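Local coordinates for putative sugar binding protein (Geobacillus stearothermophilus, PDB 6GT9) that binds galactose in the cleft between its two lobes and probably serves as the sugar-recognition component of a three-component sensing system for galactan utilization, at residues A30-L35 against G60-Y65; A56-V61 against M272-V277. One frame throughout, in Å; residues are numbered along the deposited sequence. Where two conformers were deposited one is given.

How the contacts relate
Contact 1 (A30-L35 with G60-Y65) and contact 2 (A56-V61 with M272-V277) lie side by side in one lobe of the protein, their centres about 8 Å apart, and share G60 and V61. Along the chain, strand 32-36 runs into helix 43-59 and then strand 62-65, a beta-alpha-beta unit at one edge of the parallel sheet; contact 1 pairs its two strands. Contact 2 sets the end of its helix against helix 269-284, which arrives more than 200 residues later. L63 joins the two, packing on A56 and V277, while F33 reaches the V277 backbone. An edge of the lobe built from the start of the chain is thereby covered by a helix from late in the chain.

Contact 1 of 2, residues A30-L35 against G60-Y65; sequences AYHFVL and GVDLEY
Strands 32-35 and 62-65 run parallel, 4.7 Å apart at closest approach and 27° from perfect alignment, joined by four backbone hydrogen bonds: D62 N to Y31 O, F33 N to D62 O, E64 N to F33 O and L35 N to E64 O. H32, V34, D62 and E64 share one face of the sheet. There H32 ND1 donates to D62 OD2 at 3.0 Å; the oxygen lies in the imidazole plane and offers its anti lone pair, with the carboxylate turned 88° from the ring. CG anti to the backbone N (chi1 173°) places the D62 carboxyl carbon near the imidazole. E64 OE2 comes within 3.9 Å of H32 CB. An alanine in place of H32 would probably leave D62 OD2 without this partner and free the carboxylate to turn. F33, L63, L35 and Y65 occupy the other face, where apolar groups suit the buried side. V61 CG2 touches F33 CD2 at 3.9 Å, and V61 CB lies over the phenyl face. L63 CD1 meets F33 CB, and L35 CD2 meets the Y65 ring edge at CD1. The Y65 hydroxyl hydrogen-bonds L40 O, and its side chain also packs on galactose-binding W45. A water bridges Y31 N and G60 O. With D62 bonded, E64 nearby but not bonded, and NE2 weakly hydrogen-bonded to T27 O, the imidazole would probably favour its protonated form, adding charge attraction.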
ATOM      1  N   ALA A  30     -21.131  -1.491  22.822  1.00 37.86           N
ATOM      2  CA  ALA A  30     -19.865  -1.966  22.288  1.00 33.86           C
ATOM      3  C   ALA A  30     -18.881  -0.821  22.108  1.00 28.75           C
ATOM      4  O   ALA A  30     -19.259   0.348  22.008  1.00 31.88           O
ATOM      5  CB  ALA A  30     -20.090  -2.675  20.950  1.00 35.81           C
ATOM      6  N   TYR A  31     -17.601  -1.173  22.076  1.00 23.53           N
ATOM      7  CA  TYR A  31     -16.594  -0.243  21.589  1.00 23.24           C
ATOM      8  C   TYR A  31     -16.816   0.021  20.103  1.00 20.20           C
ATOM      9  O   TYR A  31     -17.194  -0.877  19.352  1.00 24.24           O
ATOM     10  CB  TYR A  31     -15.187  -0.806  21.809  1.00 25.05           C
ATOM     11  CG  TYR A  31     -14.775  -0.916  23.270  1.00 28.24           C
ATOM     12  CD1 TYR A  31     -14.536   0.222  24.023  1.00 29.42           C
ATOM     13  CD2 TYR A  31     -14.598  -2.154  23.879  1.00 26.40           C
ATOM     14  CE1 TYR A  31     -14.149   0.141  25.347  1.00 27.17           C
ATOM     15  CE2 TYR A  31     -14.206  -2.244  25.217  1.00 33.23           C
ATOM     16  CZ  TYR A  31     -13.981  -1.087  25.938  1.00 31.30           C
ATOM     17  OH  TYR A  31     -13.595  -1.133  27.265  1.00 31.86           O
ATOM     18  N   HIS A  32     -16.549   1.248  19.673  1.00 20.82           N
ATOM     19  CA  HIS A  32     -16.662   1.635  18.269  1.00 21.81           C
ATOM     20  C   HIS A  32     -15.272   2.013  17.767  1.00 22.25           C
ATOM     21  O   HIS A  32     -14.699   3.013  18.216  1.00 18.86           O
ATOM     22  CB  HIS A  32     -17.641   2.798  18.097  1.00 23.73           C
ATOM     23  CG  HIS A  32     -19.027   2.514  18.606  1.00 29.22           C
ATOM     24  ND1 HIS A  32     -19.911   1.683  17.951  1.00 40.44           N
ATOM     25  CD2 HIS A  32     -19.682   2.966  19.701  1.00 31.36           C
ATOM     26  CE1 HIS A  32     -21.045   1.621  18.628  1.00 29.65           C
ATOM     27  NE2 HIS A  32     -20.933   2.394  19.691  1.00 33.23           N
ATOM     28  N   PHE A  33     -14.729   1.205  16.852  1.00 21.89           N
ATOM     29  CA  PHE A  33     -13.476   1.482  16.161  1.00 21.43           C
ATOM     30  C   PHE A  33     -13.782   1.838  14.713  1.00 21.33           C
ATOM     31  O   PHE A  33     -14.641   1.211  14.085  1.00 21.23           O
ATOM     32  CB  PHE A  33     -12.524   0.274  16.149  1.00 16.95           C
ATOM     33  CG  PHE A  33     -12.133  -0.248  17.516  1.00 18.87           C
ATOM     34  CD1 PHE A  33     -12.387   0.480  18.673  1.00 18.39           C
ATOM     35  CD2 PHE A  33     -11.494  -1.475  17.621  1.00 17.28           C
ATOM     36  CE1 PHE A  33     -12.019  -0.021  19.921  1.00 18.41           C
ATOM     37  CE2 PHE A  33     -11.122  -1.976  18.858  1.00 19.16           C
ATOM     38  CZ  PHE A  33     -11.402  -1.246  20.011  1.00 21.45           C
ATOM     39  N   VAL A  34     -13.069   2.821  14.173  1.00 18.56           N
ATOM     40  CA  VAL A  34     -13.220   3.215  12.778  1.00 16.48           C
ATOM     41  C   VAL A  34     -11.949   2.835  12.032  1.00 19.38           C
ATOM     42  O   VAL A  34     -10.841   3.106  12.505  1.00 17.69           O
ATOM     43  CB  VAL A  34     -13.507   4.718  12.634  1.00 17.80           C
ATOM     44  CG1 VAL A  34     -13.609   5.092  11.140  1.00 19.61           C
ATOM     45  CG2 VAL A  34     -14.811   5.093  13.380  1.00 17.93           C
ATOM     46  N   LEU A  35     -12.109   2.207  10.873  1.00 19.91           N
ATOM     47  CA  LEU A  35     -11.002   1.932   9.961  1.00 21.37           C
ATOM     48  C   LEU A  35     -11.222   2.791   8.727  1.00 19.66           C
ATOM     49  O   LEU A  35     -12.280   2.705   8.096  1.00 17.52           O
ATOM     50  CB  LEU A  35     -10.934   0.451   9.587  1.00 15.43           C
ATOM     51  CG  LEU A  35      -9.971   0.071   8.453  1.00 15.79           C
ATOM     52  CD1 LEU A  35      -8.515   0.357   8.819  1.00 17.22           C
ATOM     53  CD2 LEU A  35     -10.158  -1.392   8.065  1.00 15.24           C
ATOM     54  N   GLY A  60     -16.081  -8.773  19.656  1.00 27.24           N
ATOM     55  CA  GLY A  60     -17.338  -8.139  19.985  1.00 26.70           C
ATOM     56  C   GLY A  60     -17.294  -6.630  19.955  1.00 32.17           C
ATOM     57  O   GLY A  60     -18.037  -5.985  20.700  1.00 36.38           O
ATOM     58  N   VAL A  61     -16.442  -6.042  19.114  1.00 27.46           N
ATOM     59  CA  VAL A  61     -16.421  -4.602  18.936  1.00 24.34           C
ATOM     60  C   VAL A  61     -17.096  -4.280  17.607  1.00 24.77           C
ATOM     61  O   VAL A  61     -17.222  -5.129  16.718  1.00 27.70           O
ATOM     62  CB  VAL A  61     -14.991  -4.011  18.996  1.00 26.61           C
ATOM     63  CG1 VAL A  61     -14.181  -4.617  20.166  1.00 26.21           C
ATOM     64  CG2 VAL A  61     -14.291  -4.195  17.690  1.00 25.27           C
ATOM     65  N   ASP A  62     -17.559  -3.036  17.481  1.00 24.54           N
ATOM     66  CA  ASP A  62     -18.170  -2.543  16.251  1.00 29.19           C
ATOM     67  C   ASP A  62     -17.092  -1.857  15.419  1.00 28.57           C
ATOM     68  O   ASP A  62     -16.516  -0.847  15.837  1.00 30.63           O
ATOM     69  CB  ASP A  62     -19.325  -1.584  16.560  1.00 26.93           C
ATOM     70  CG  ASP A  62     -19.894  -0.909  15.302  1.00 38.51           C
ATOM     71  OD1 ASP A  62     -20.152  -1.604  14.294  1.00 43.76           O
ATOM     72  OD2 ASP A  62     -20.069   0.329  15.318  1.00 35.90           O
ATOM     73  N   LEU A  63     -16.799  -2.420  14.260  1.00 26.30           N
ATOM     74  CA  LEU A  63     -15.814  -1.849  13.357  1.00 25.07           C
ATOM     75  C   LEU A  63     -16.536  -1.175  12.198  1.00 28.35           C
ATOM     76  O   LEU A  63     -17.236  -1.841  11.429  1.00 27.99           O
ATOM     77  CB  LEU A  63     -14.859  -2.920  12.844  1.00 25.04           C
ATOM     78  CG  LEU A  63     -13.797  -2.236  12.001  1.00 26.36           C
ATOM     79  CD1 LEU A  63     -12.561  -1.988  12.828  1.00 22.30           C
ATOM     80  CD2 LEU A  63     -13.512  -3.065  10.782  1.00 26.93           C
ATOM     81  N   GLU A  64     -16.391   0.145  12.099  1.00 25.31           N
ATOM     82  CA  GLU A  64     -17.001   0.937  11.043  1.00 27.18           C
ATOM     83  C   GLU A  64     -15.941   1.224   9.986  1.00 25.04           C
ATOM     84  O   GLU A  64     -14.893   1.793  10.308  1.00 21.56           O
ATOM     85  CB  GLU A  64     -17.550   2.245  11.600  1.00 23.48           C
ATOM     86  CG  GLU A  64     -18.217   2.153  12.964  1.00 29.19           C
ATOM     87  CD  GLU A  64     -18.723   3.524  13.370  1.00 32.91           C
ATOM     88  OE1 GLU A  64     -19.021   4.280  12.422  1.00 42.15           O
ATOM     89  OE2 GLU A  64     -18.814   3.859  14.580  1.00 28.17           O
ATOM     90  N   TYR A  65     -16.213   0.822   8.738  1.00 21.42           N
ATOM     91  CA  TYR A  65     -15.314   1.028   7.598  1.00 21.66           C
ATOM     92  C   TYR A  65     -15.781   2.269   6.852  1.00 24.17           C
ATOM     93  O   TYR A  65     -16.848   2.254   6.223  1.00 25.32           O
ATOM     94  CB  TYR A  65     -15.327  -0.197   6.688  1.00 22.70           C
ATOM     95  CG  TYR A  65     -14.388  -0.186   5.489  1.00 22.99           C
ATOM     96  CD1 TYR A  65     -13.021  -0.384   5.645  1.00 21.59           C
ATOM     97  CD2 TYR A  65     -14.885  -0.047   4.193  1.00 23.01           C
ATOM     98  CE1 TYR A  65     -12.162  -0.411   4.537  1.00 20.12           C
ATOM     99  CE2 TYR A  65     -14.046  -0.076   3.090  1.00 19.72           C
ATOM    100  CZ  TYR A  65     -12.681  -0.257   3.268  1.00 23.30           C
ATOM    101  OH  TYR A  65     -11.835  -0.292   2.172  1.00 19.52           O
TER
HETATM  102  O   HOH W   1     -17.137  -4.063  22.556  1.00 31.00           O

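Contact 2 of 2, residues A56-V61 against M272-V277; sequences AKELGV and MGYKAV
Y274 is the first residue of 272-277 to touch 56-61, and its hydroxyl meets the carboxylate of E58. CG stands anti to the backbone N (chi1 -173°), and the long phenol carries the hydroxyl across to E58. E58 OE1 lies near the ring plane at the edge and accepts a hydrogen bond from Y274 OH; the carboxylate is turned 74° from the ring. The modelled separation is implausibly short and E58 has two conformers, so the exact length is doubtful. K278 gives the same hydroxyl a weak second bond. Further along the same helix, V277 supplies the apolar part. Its CG1, anti to the backbone N, lies 4.0 Å from L59 CD1 and also packs on A56 CB and V61 CG2. The single methyl of A56 suits the close helix approach; V277 CG1 also lies 3.9 Å from the A56 backbone N. L59 reaches across from the last helical turn. That turn ends in a Schellman motif: G60, with positive phi, donates from N to K57 O, while V61 N bonds A56 O. Such helix-on-helix packing beside a parallel sheet is characteristic of the alpha/beta lobes of periplasmic binding proteins.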
ATOM      1  N   ALA A  56     -12.749  -7.828  14.760  1.00 26.71           N
ATOM      2  CA  ALA A  56     -13.817  -7.129  15.470  1.00 26.34           C
ATOM      3  C   ALA A  56     -14.918  -8.088  15.906  1.00 27.72           C
ATOM      4  O   ALA A  56     -15.442  -7.979  17.020  1.00 27.13           O
ATOM      5  CB  ALA A  56     -14.384  -6.028  14.574  1.00 25.15           C
ATOM      6  N   LYS A  57     -15.281  -9.034  15.035  1.00 33.26           N
ATOM      7  CA  LYS A  57     -16.290 -10.031  15.381  1.00 32.83           C
ATOM      8  C   LYS A  57     -15.835 -10.875  16.563  1.00 35.33           C
ATOM      9  O   LYS A  57     -16.595 -11.085  17.518  1.00 28.91           O
ATOM     10  CB  LYS A  57     -16.587 -10.916  14.169  1.00 34.50           C
ATOM     11  CG  LYS A  57     -17.680 -11.954  14.397  1.00 39.35           C
ATOM     12  CD  LYS A  57     -18.135 -12.593  13.080  1.00 47.57           C
ATOM     13  CE  LYS A  57     -19.494 -12.058  12.643  1.00 47.24           C
ATOM     14  NZ  LYS A  57     -20.091 -12.812  11.499  1.00 53.40           N
ATOM     15  N   GLU A  58     -14.587 -11.362  16.511  1.00 30.37           N
ATOM     16  CA  GLU A  58     -14.042 -12.151  17.613  0.51 32.03           C
ATOM     17  C   GLU A  58     -14.055 -11.365  18.922  1.00 34.00           C
ATOM     18  O   GLU A  58     -14.311 -11.931  19.995  1.00 31.13           O
ATOM     19  CB  GLU A  58     -12.622 -12.610  17.273  0.51 34.93           C
ATOM     20  CG  GLU A  58     -12.503 -13.482  16.021  0.51 32.31           C
ATOM     21  CD  GLU A  58     -11.055 -13.823  15.680  0.51 35.69           C
ATOM     22  OE1 GLU A  58     -10.152 -13.382  16.420  0.51 38.95           O
ATOM     23  OE2 GLU A  58     -10.813 -14.529  14.677  0.51 34.90           O
ATOM     24  N   LEU A  59     -13.791 -10.060  18.862  1.00 31.52           N
ATOM     25  CA  LEU A  59     -13.718  -9.258  20.080  1.00 34.81           C
ATOM     26  C   LEU A  59     -15.057  -8.668  20.492  1.00 33.00           C
ATOM     27  O   LEU A  59     -15.156  -8.101  21.585  1.00 36.11           O
ATOM     28  CB  LEU A  59     -12.710  -8.115  19.913  1.00 30.62           C
ATOM     29  CG  LEU A  59     -11.238  -8.463  19.701  1.00 29.92           C
ATOM     30  CD1 LEU A  59     -10.468  -7.210  19.333  1.00 34.38           C
ATOM     31  CD2 LEU A  59     -10.645  -9.088  20.931  1.00 30.56           C
ATOM     32  N   GLY A  60     -16.081  -8.773  19.656  1.00 27.24           N
ATOM     33  CA  GLY A  60     -17.338  -8.139  19.985  1.00 26.70           C
ATOM     34  C   GLY A  60     -17.294  -6.630  19.955  1.00 32.17           C
ATOM     35  O   GLY A  60     -18.037  -5.985  20.700  1.00 36.38           O
ATOM     36  N   VAL A  61     -16.442  -6.042  19.114  1.00 27.46           N
ATOM     37  CA  VAL A  61     -16.421  -4.602  18.936  1.00 24.34           C
ATOM     38  C   VAL A  61     -17.096  -4.280  17.607  1.00 24.77           C
ATOM     39  O   VAL A  61     -17.222  -5.129  16.718  1.00 27.70           O
ATOM     40  CB  VAL A  61     -14.991  -4.011  18.996  1.00 26.61           C
ATOM     41  CG1 VAL A  61     -14.181  -4.617  20.166  1.00 26.21           C
ATOM     42  CG2 VAL A  61     -14.291  -4.195  17.690  1.00 25.27           C
ATOM     43  N   MET A 272      -2.711  -7.112   8.620  1.00 20.22           N
ATOM     44  CA  MET A 272      -2.592  -5.807   9.267  1.00 24.03           C
ATOM     45  C   MET A 272      -3.949  -5.304   9.759  1.00 22.57           C
ATOM     46  O   MET A 272      -4.025  -4.668  10.818  1.00 20.14           O
ATOM     47  CB  MET A 272      -1.894  -4.772   8.362  1.00 24.24           C
ATOM     48  CG  MET A 272      -2.222  -4.725   6.898  1.00 31.73           C
ATOM     49  SD  MET A 272      -1.126  -3.555   6.001  1.00 20.97           S
ATOM     50  CE  MET A 272       0.013  -4.639   5.126  1.00 18.66           C
ATOM     51  N   GLY A 273      -5.032  -5.611   9.041  1.00 18.91           N
ATOM     52  CA  GLY A 273      -6.349  -5.230   9.534  1.00 20.23           C
ATOM     53  C   GLY A 273      -6.733  -5.984  10.794  1.00 21.02           C
ATOM     54  O   GLY A 273      -7.238  -5.391  11.755  1.00 20.14           O
ATOM     55  N   TYR A 274      -6.484  -7.299  10.812  1.00 20.15           N
ATOM     56  CA  TYR A 274      -6.745  -8.118  11.996  1.00 21.75           C
ATOM     57  C   TYR A 274      -5.901  -7.661  13.182  1.00 21.26           C
ATOM     58  O   TYR A 274      -6.413  -7.466  14.293  1.00 18.33           O
ATOM     59  CB  TYR A 274      -6.466  -9.590  11.666  1.00 24.41           C
ATOM     60  CG  TYR A 274      -6.853 -10.576  12.748  1.00 26.53           C
ATOM     61  CD1 TYR A 274      -8.137 -11.107  12.795  1.00 27.12           C
ATOM     62  CD2 TYR A 274      -5.929 -10.989  13.719  1.00 26.25           C
ATOM     63  CE1 TYR A 274      -8.498 -12.013  13.768  1.00 28.33           C
ATOM     64  CE2 TYR A 274      -6.289 -11.892  14.706  1.00 28.65           C
ATOM     65  CZ  TYR A 274      -7.576 -12.393  14.723  1.00 29.95           C
ATOM     66  OH  TYR A 274      -7.958 -13.291  15.677  1.00 32.18           O
ATOM     67  N   LYS A 275      -4.598  -7.485  12.966  1.00 17.70           N
ATOM     68  CA  LYS A 275      -3.725  -7.100  14.071  1.00 22.13           C
ATOM     69  C   LYS A 275      -3.975  -5.668  14.521  1.00 17.59           C
ATOM     70  O   LYS A 275      -3.837  -5.372  15.708  1.00 17.86           O
ATOM     71  CB  LYS A 275      -2.259  -7.284  13.676  1.00 19.08           C
ATOM     72  CG  LYS A 275      -1.812  -8.729  13.708  1.00 22.66           C
ATOM     73  CD  LYS A 275      -0.311  -8.845  13.493  1.00 26.91           C
ATOM     74  CE  LYS A 275       0.172 -10.260  13.808  1.00 27.00           C
ATOM     75  NZ  LYS A 275       1.650 -10.309  13.875  1.00 33.01           N
ATOM     76  N   ALA A 276      -4.339  -4.765  13.606  1.00 16.82           N
ATOM     77  CA  ALA A 276      -4.627  -3.396  14.024  1.00 16.41           C
ATOM     78  C   ALA A 276      -5.816  -3.343  14.982  1.00 16.10           C
ATOM     79  O   ALA A 276      -5.837  -2.529  15.906  1.00 18.12           O
ATOM     80  CB  ALA A 276      -4.898  -2.510  12.811  1.00 18.61           C
ATOM     81  N   VAL A 277      -6.836  -4.166  14.746  1.00 17.90           N
ATOM     82  CA  VAL A 277      -8.004  -4.160  15.619  1.00 17.55           C
ATOM     83  C   VAL A 277      -7.655  -4.797  16.961  1.00 17.93           C
ATOM     84  O   VAL A 277      -8.051  -4.299  18.017  1.00 20.12           O
ATOM     85  CB  VAL A 277      -9.185  -4.875  14.941  1.00 19.18           C
ATOM     86  CG1 VAL A 277     -10.324  -5.055  15.926  1.00 16.50           C
ATOM     87  CG2 VAL A 277      -9.673  -4.096  13.693  1.00 18.28           C
TER